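Local coordinates for bromodomain adjacent to zinc finger domain protein 2B (Homo sapiens, PDB 4QF3) that probably reads histone tails through this zinc-binding PHD finger, as a chromatin protein related to the remodelling factor TIP5, at residues Q10-G15 / G30-C35. Sequence-based numbering, arbitrary orientation.
With ZN (zinc ion), chain C.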
loop_
_atom_site.group_PDB
_atom_site.type_symbol
_atom_site.label_atom_id
_atom_site.label_comp_id
_atom_site.label_asym_id
_atom_site.label_seq_id
_atom_site.Cartn_x
_atom_site.Cartn_y
_atom_site.Cartn_z
ATOM N N GLN A 10 0.895 3.856 -5.464
ATOM C CA GLN A 10 -0.104 4.760 -6.079
ATOM C C GLN A 10 0.354 6.194 -6.140
ATOM O O GLN A 10 -0.052 6.937 -7.052
ATOM C CB GLN A 10 -1.391 4.713 -5.274
ATOM C CG GLN A 10 -2.081 3.388 -5.318
ATOM C CD GLN A 10 -2.822 3.218 -6.633
ATOM O OE1 GLN A 10 -2.372 2.492 -7.533
ATOM N NE2 GLN A 10 -3.940 3.928 -6.772
ATOM N N ILE A 11 1.243 6.604 -5.243
ATOM C CA ILE A 11 1.680 8.015 -5.188
ATOM C C ILE A 11 2.955 8.278 -6.007
ATOM O O ILE A 11 2.954 9.155 -6.897
ATOM C CB ILE A 11 1.888 8.457 -3.701
ATOM C CG1 ILE A 11 0.568 8.313 -2.916
ATOM C CG2 ILE A 11 2.467 9.869 -3.655
ATOM C CD1 ILE A 11 -0.554 9.204 -3.380
ATOM N N CYS A 12 4.042 7.558 -5.763
ATOM C CA CYS A 12 5.304 7.859 -6.475
ATOM C C CYS A 12 5.468 7.017 -7.753
ATOM O O CYS A 12 6.362 7.290 -8.587
ATOM C CB CYS A 12 6.495 7.637 -5.555
ATOM S SG CYS A 12 6.803 5.937 -5.094
ATOM N N ARG A 13 4.618 6.003 -7.893
ATOM C CA ARG A 13 4.582 5.065 -9.062
ATOM C C ARG A 13 5.841 4.239 -9.226
ATOM O O ARG A 13 6.141 3.717 -10.322
ATOM C CB ARG A 13 4.323 5.831 -10.362
ATOM C CG ARG A 13 3.377 6.997 -10.197
ATOM C CD ARG A 13 2.095 6.641 -9.486
ATOM N NE ARG A 13 1.313 6.006 -10.479
ATOM C CZ ARG A 13 0.010 5.820 -10.480
ATOM N NH1 ARG A 13 -0.734 6.162 -9.465
ATOM N NH2 ARG A 13 -0.543 5.259 -11.547
ATOM N N LYS A 14 6.603 4.112 -8.157
ATOM C CA LYS A 14 7.773 3.234 -8.120
ATOM C C LYS A 14 7.491 1.945 -7.353
ATOM O O LYS A 14 6.679 1.924 -6.429
ATOM C CB LYS A 14 8.969 3.962 -7.545
ATOM C CG LYS A 14 9.198 5.323 -8.187
ATOM C CD LYS A 14 10.415 6.043 -7.625
ATOM C CE LYS A 14 11.666 5.798 -8.454
ATOM N NZ LYS A 14 12.640 6.908 -8.277
ATOM N N GLY A 15 8.212 0.878 -7.681
ATOM C CA GLY A 15 8.052 -0.427 -7.010
ATOM C C GLY A 15 9.240 -0.864 -6.171
ATOM O O GLY A 15 9.386 -2.045 -5.815
ATOM N N GLY A 30 -1.030 -0.542 -3.910
ATOM C CA GLY A 30 0.177 -0.336 -3.103
ATOM C C GLY A 30 0.456 1.107 -2.786
ATOM O O GLY A 30 0.091 2.023 -3.508
ATOM N N CYS A 31 1.072 1.339 -1.618
ATOM C CA CYS A 31 1.531 2.659 -1.293
ATOM C C CYS A 31 2.638 2.572 -0.265
ATOM O O CYS A 31 2.497 1.879 0.754
ATOM C CB CYS A 31 0.381 3.510 -0.771
ATOM S SG CYS A 31 0.713 5.285 -0.604
ATOM N N HIS A 32 3.730 3.291 -0.483
ATOM C CA HIS A 32 4.808 3.287 0.529
ATOM C C HIS A 32 4.419 3.988 1.819
ATOM O O HIS A 32 3.698 4.970 1.795
ATOM C CB HIS A 32 6.015 4.061 0.010
ATOM C CG HIS A 32 6.726 3.385 -1.137
ATOM N ND1 HIS A 32 6.751 3.901 -2.417
ATOM C CD2 HIS A 32 7.427 2.224 -1.177
ATOM C CE1 HIS A 32 7.484 3.107 -3.187
ATOM N NE2 HIS A 32 7.901 2.082 -2.459
ATOM N N THR A 33 4.941 3.470 2.926
ATOM C CA THR A 33 4.723 4.109 4.202
ATOM C C THR A 33 5.007 5.624 4.111
ATOM O O THR A 33 4.231 6.478 4.606
ATOM C CB THR A 33 5.681 3.456 5.218
ATOM O OG1 THR A 33 7.010 3.449 4.677
ATOM C CG2 THR A 33 5.257 2.073 5.639
ATOM N N TYR A 34 6.118 6.004 3.456
ATOM C CA TYR A 34 6.606 7.374 3.430
ATOM C C TYR A 34 5.973 8.232 2.355
ATOM O O TYR A 34 6.243 9.422 2.268
ATOM C CB TYR A 34 8.139 7.364 3.270
ATOM C CG TYR A 34 8.637 6.535 2.089
ATOM C CD1 TYR A 34 8.535 7.004 0.775
ATOM C CD2 TYR A 34 9.173 5.292 2.276
ATOM C CE1 TYR A 34 8.992 6.255 -0.283
ATOM C CE2 TYR A 34 9.663 4.544 1.226
ATOM C CZ TYR A 34 9.545 5.035 -0.068
ATOM O OH TYR A 34 10.004 4.227 -1.122
ATOM N N CYS A 35 5.129 7.603 1.532
ATOM C CA CYS A 35 4.348 8.287 0.490
ATOM C C CYS A 35 2.932 8.604 0.961
ATOM O O CYS A 35 2.313 9.513 0.416
ATOM C CB CYS A 35 4.261 7.484 -0.825
ATOM S SG CYS A 35 5.853 7.435 -1.680
HETATM ZN ZN ZN C . 5.759 5.668 -3.117
HETATM O O HOH W 1 -0.847 0.358 -6.609
#
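Cys12 SG, His32 ND1 and Cys35 SG converge on one zinc ion, with His32 ND1 2.1 Å from the metal; Cys9 supplies the fourth ligand of this site of three cysteines and one histidine. Cys12 SG sits between its own backbone N and carbonyl carbon (chi1 68°), a turn that directs it to the metal and to the edge of the His32 ring, near the ring plane, 3.4 Å from ND1. The ring is held at two points, since NE2 hydrogen-bonds to Asp16 O while ND1 faces the metal; Tyr34 OH lies over the centre of one ring face. Beside the site, Ile11 CB packs on Cys35 CB at 3.9 Å, and Ile11 CG1 reaches Cys31 SG. Gln10 N donates a nearly straight 2.8 Å hydrogen bond to Gly30 O, and a water links Gln10 OE1 to Gly30 N, tying the loop to strand 30-32 through both backbone and side chain. Within the loop, Lys14 N donates a long hydrogen bond to Cys12 SG, 3.6 Å. Such an N-H probably draws off some of the thiolate's charge, while the NE2 bond is consistent with a proton on NE2 and the ND1 lone pair given to zinc: in this PHD finger, metal coordination, one backbone bond and a water join the segments.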